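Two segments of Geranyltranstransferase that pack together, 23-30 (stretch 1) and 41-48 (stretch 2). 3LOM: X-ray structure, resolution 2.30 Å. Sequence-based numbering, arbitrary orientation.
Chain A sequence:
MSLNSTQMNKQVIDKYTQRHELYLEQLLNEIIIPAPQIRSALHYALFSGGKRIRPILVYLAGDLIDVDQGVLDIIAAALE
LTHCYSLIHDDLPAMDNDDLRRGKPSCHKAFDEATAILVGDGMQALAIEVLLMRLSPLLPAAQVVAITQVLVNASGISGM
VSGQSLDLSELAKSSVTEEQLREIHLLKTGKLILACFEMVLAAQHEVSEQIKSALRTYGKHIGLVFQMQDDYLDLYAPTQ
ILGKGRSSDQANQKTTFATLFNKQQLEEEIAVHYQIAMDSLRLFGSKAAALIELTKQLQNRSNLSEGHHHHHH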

# COMPACT_ATOMS: atom_id res chain seq x y z
N TYR A 23 10.72 -5.21 18.29
CA TYR A 23 10.33 -3.90 17.77
C TYR A 23 8.99 -3.95 17.05
O TYR A 23 8.23 -2.99 17.11
CB TYR A 23 11.42 -3.29 16.87
CG TYR A 23 11.11 -1.86 16.48
CD1 TYR A 23 10.55 -1.55 15.24
CD2 TYR A 23 11.36 -0.81 17.37
CE1 TYR A 23 10.25 -0.23 14.89
CE2 TYR A 23 11.06 0.50 17.03
CZ TYR A 23 10.51 0.78 15.79
OH TYR A 23 10.21 2.08 15.45
N LEU A 24 8.69 -5.06 16.38
CA LEU A 24 7.40 -5.23 15.70
C LEU A 24 6.22 -5.33 16.66
O LEU A 24 5.18 -4.71 16.43
CB LEU A 24 7.40 -6.44 14.75
CG LEU A 24 7.64 -6.18 13.26
CD1 LEU A 24 7.58 -7.49 12.48
CD2 LEU A 24 6.63 -5.17 12.71
N GLU A 25 6.39 -6.11 17.73
CA GLU A 25 5.39 -6.25 18.80
C GLU A 25 5.00 -4.92 19.41
O GLU A 25 3.81 -4.60 19.48
CB GLU A 25 5.89 -7.16 19.93
CG GLU A 25 5.37 -8.57 19.88
CD GLU A 25 3.85 -8.64 19.88
OE1 GLU A 25 3.22 -8.50 20.94
OE2 GLU A 25 3.29 -8.86 18.79
N GLN A 26 6.01 -4.16 19.82
CA GLN A 26 5.81 -2.85 20.42
C GLN A 26 5.04 -1.96 19.48
O GLN A 26 4.03 -1.36 19.86
CB GLN A 26 7.16 -2.21 20.79
CG GLN A 26 7.82 -2.78 22.03
CD GLN A 26 7.10 -2.42 23.33
OE1 GLN A 26 7.03 -3.23 24.26
NE2 GLN A 26 6.56 -1.21 23.40
N LEU A 27 5.51 -1.91 18.23
CA LEU A 27 4.88 -1.17 17.14
C LEU A 27 3.40 -1.54 16.95
O LEU A 27 2.54 -0.66 16.93
CB LEU A 27 5.67 -1.41 15.86
CG LEU A 27 5.34 -0.73 14.53
CD1 LEU A 27 5.18 0.78 14.71
CD2 LEU A 27 6.46 -1.05 13.56
N LEU A 28 3.12 -2.84 16.83
CA LEU A 28 1.75 -3.34 16.68
C LEU A 28 0.83 -2.99 17.85
O LEU A 28 -0.33 -2.62 17.65
CB LEU A 28 1.73 -4.85 16.41
CG LEU A 28 2.10 -5.32 15.00
CD1 LEU A 28 2.26 -6.82 14.96
CD2 LEU A 28 1.07 -4.86 13.96
N ASN A 29 1.37 -3.06 19.07
CA ASN A 29 0.60 -2.80 20.29
C ASN A 29 0.30 -1.31 20.51
O ASN A 29 -0.43 -0.96 21.45
CB ASN A 29 1.28 -3.41 21.53
CG ASN A 29 1.40 -4.96 21.49
OD1 ASN A 29 2.06 -5.55 22.34
ND2 ASN A 29 0.77 -5.61 20.50
N GLU A 30 0.84 -0.44 19.66
CA GLU A 30 0.62 1.01 19.75
C GLU A 30 -0.43 1.55 18.78
O GLU A 30 -1.09 2.53 19.09
CB GLU A 30 1.93 1.78 19.58
CG GLU A 30 2.85 1.71 20.79
CD GLU A 30 4.21 2.31 20.52
OE1 GLU A 30 4.28 3.48 20.09
OE2 GLU A 30 5.22 1.60 20.75
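Stretch 2 (41-48) ALHYALFS

Stretch 2 continues a helix begun earlier in the chain, and by Phe-47 and Ser-48 the backbone angles are extended. It lies almost antiparallel to the helix of stretch 1: the two N-to-C directions differ by 170°, and the axes come no closer than 11.7 Å. Because the directions oppose, the early part of stretch 1 meets the late part of stretch 2; the CA atoms of Leu-24 and Leu-46 are 8.4 Å apart, those of Leu-28 and His-43 8.2 Å.

Tyr-23 points away and takes no part. Leu-24, one residue on, points toward stretch 2, its CD2 lying 3.9 Å from CD1 of Leu-46 and its CB 3.7 Å from CZ of Phe-47, so a buried aliphatic side chain meets apolar partners. Glu-25 starts out sideways, but its long chain brings the carboxylate nearer, a polar group suited to this more exposed edge: OE2 lies at the edge of the His-43 ring, 2.9 Å from CD2, and 3.3 Å from CE1 of Phe-47. The approach of OE2 of Glu-25 to NE2 of His-43, at 3.2 Å, has too poor an angle for a hydrogen bond.

Gln-26 and Leu-27 are out of reach. One helical turn after Leu-24, Leu-28 again points toward the partner and is the most extensively covered residue of the contact; its branched end offers two methyls to different neighbours. CD1 of Leu-28 sits over one face of the His-43 ring, 3.8 Å from the ring centroid, in a CH-pi contact; the same methyl lies 3.8 Å from CD1 of Leu-46 and 3.8 Å from CE1 of Phe-47, at that ring's edge. CD2 of Leu-28 reaches CD1 of Leu-42 at 4.2 Å. Exposed Asn-29, whose polar amide suits the margin, brings ND2 to 3.6 Å from NE2 of His-43, while Glu-30 lies beyond reach. No hydrogen bond joins the stretches; side-chain packing makes the contact.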

# COMPACT_ATOMS: atom_id res chain seq x y z
N ALA A 41 -5.00 -11.45 12.96
CA ALA A 41 -4.36 -11.97 11.75
C ALA A 41 -3.02 -11.32 11.44
O ALA A 41 -2.09 -12.01 11.02
CB ALA A 41 -5.28 -11.88 10.57
N LEU A 42 -2.91 -10.02 11.69
CA LEU A 42 -1.61 -9.33 11.68
C LEU A 42 -0.55 -10.06 12.49
O LEU A 42 0.54 -10.34 11.99
CB LEU A 42 -1.74 -7.91 12.24
CG LEU A 42 -2.17 -6.79 11.30
CD1 LEU A 42 -2.64 -5.59 12.10
CD2 LEU A 42 -1.02 -6.40 10.40
N HIS A 43 -0.88 -10.38 13.74
CA HIS A 43 0.04 -11.06 14.65
C HIS A 43 0.33 -12.49 14.22
O HIS A 43 1.44 -12.97 14.39
CB HIS A 43 -0.49 -11.01 16.08
CG HIS A 43 -0.30 -9.68 16.74
ND1 HIS A 43 -1.29 -8.72 16.80
CD2 HIS A 43 0.78 -9.13 17.35
CE1 HIS A 43 -0.83 -7.65 17.42
NE2 HIS A 43 0.42 -7.88 17.77
N TYR A 44 -0.67 -13.16 13.66
CA TYR A 44 -0.48 -14.52 13.13
C TYR A 44 0.51 -14.54 11.97
O TYR A 44 1.40 -15.41 11.89
CB TYR A 44 -1.80 -15.14 12.69
CG TYR A 44 -1.65 -16.54 12.14
CD1 TYR A 44 -1.50 -17.63 13.00
CD2 TYR A 44 -1.63 -16.78 10.76
CE1 TYR A 44 -1.35 -18.92 12.51
CE2 TYR A 44 -1.47 -18.08 10.26
CZ TYR A 44 -1.33 -19.14 11.15
OH TYR A 44 -1.18 -20.42 10.69
N ALA A 45 0.34 -13.59 11.06
CA ALA A 45 1.14 -13.54 9.85
C ALA A 45 2.58 -13.08 10.10
O ALA A 45 3.52 -13.66 9.56
CB ALA A 45 0.47 -12.66 8.82
N LEU A 46 2.74 -12.06 10.95
CA LEU A 46 4.05 -11.43 11.17
C LEU A 46 5.07 -12.18 12.01
O LEU A 46 6.26 -11.85 11.97
CB LEU A 46 3.88 -10.03 11.76
CG LEU A 46 3.77 -8.85 10.78
CD1 LEU A 46 3.77 -7.56 11.57
CD2 LEU A 46 4.92 -8.85 9.77
N PHE A 47 4.64 -13.16 12.80
CA PHE A 47 5.57 -13.81 13.72
C PHE A 47 5.66 -15.30 13.49
O PHE A 47 4.67 -16.02 13.56
CB PHE A 47 5.23 -13.50 15.18
CG PHE A 47 5.36 -12.05 15.52
CD1 PHE A 47 4.24 -11.22 15.53
CD2 PHE A 47 6.60 -11.50 15.83
CE1 PHE A 47 4.36 -9.86 15.85
CE2 PHE A 47 6.73 -10.14 16.15
CZ PHE A 47 5.61 -9.33 16.16
N SER A 48 6.88 -15.74 13.18
CA SER A 48 7.16 -17.15 12.92
C SER A 48 8.53 -17.53 13.47
O SER A 48 9.28 -16.66 13.94
CB SER A 48 7.11 -17.44 11.41
OG SER A 48 5.83 -17.16 10.88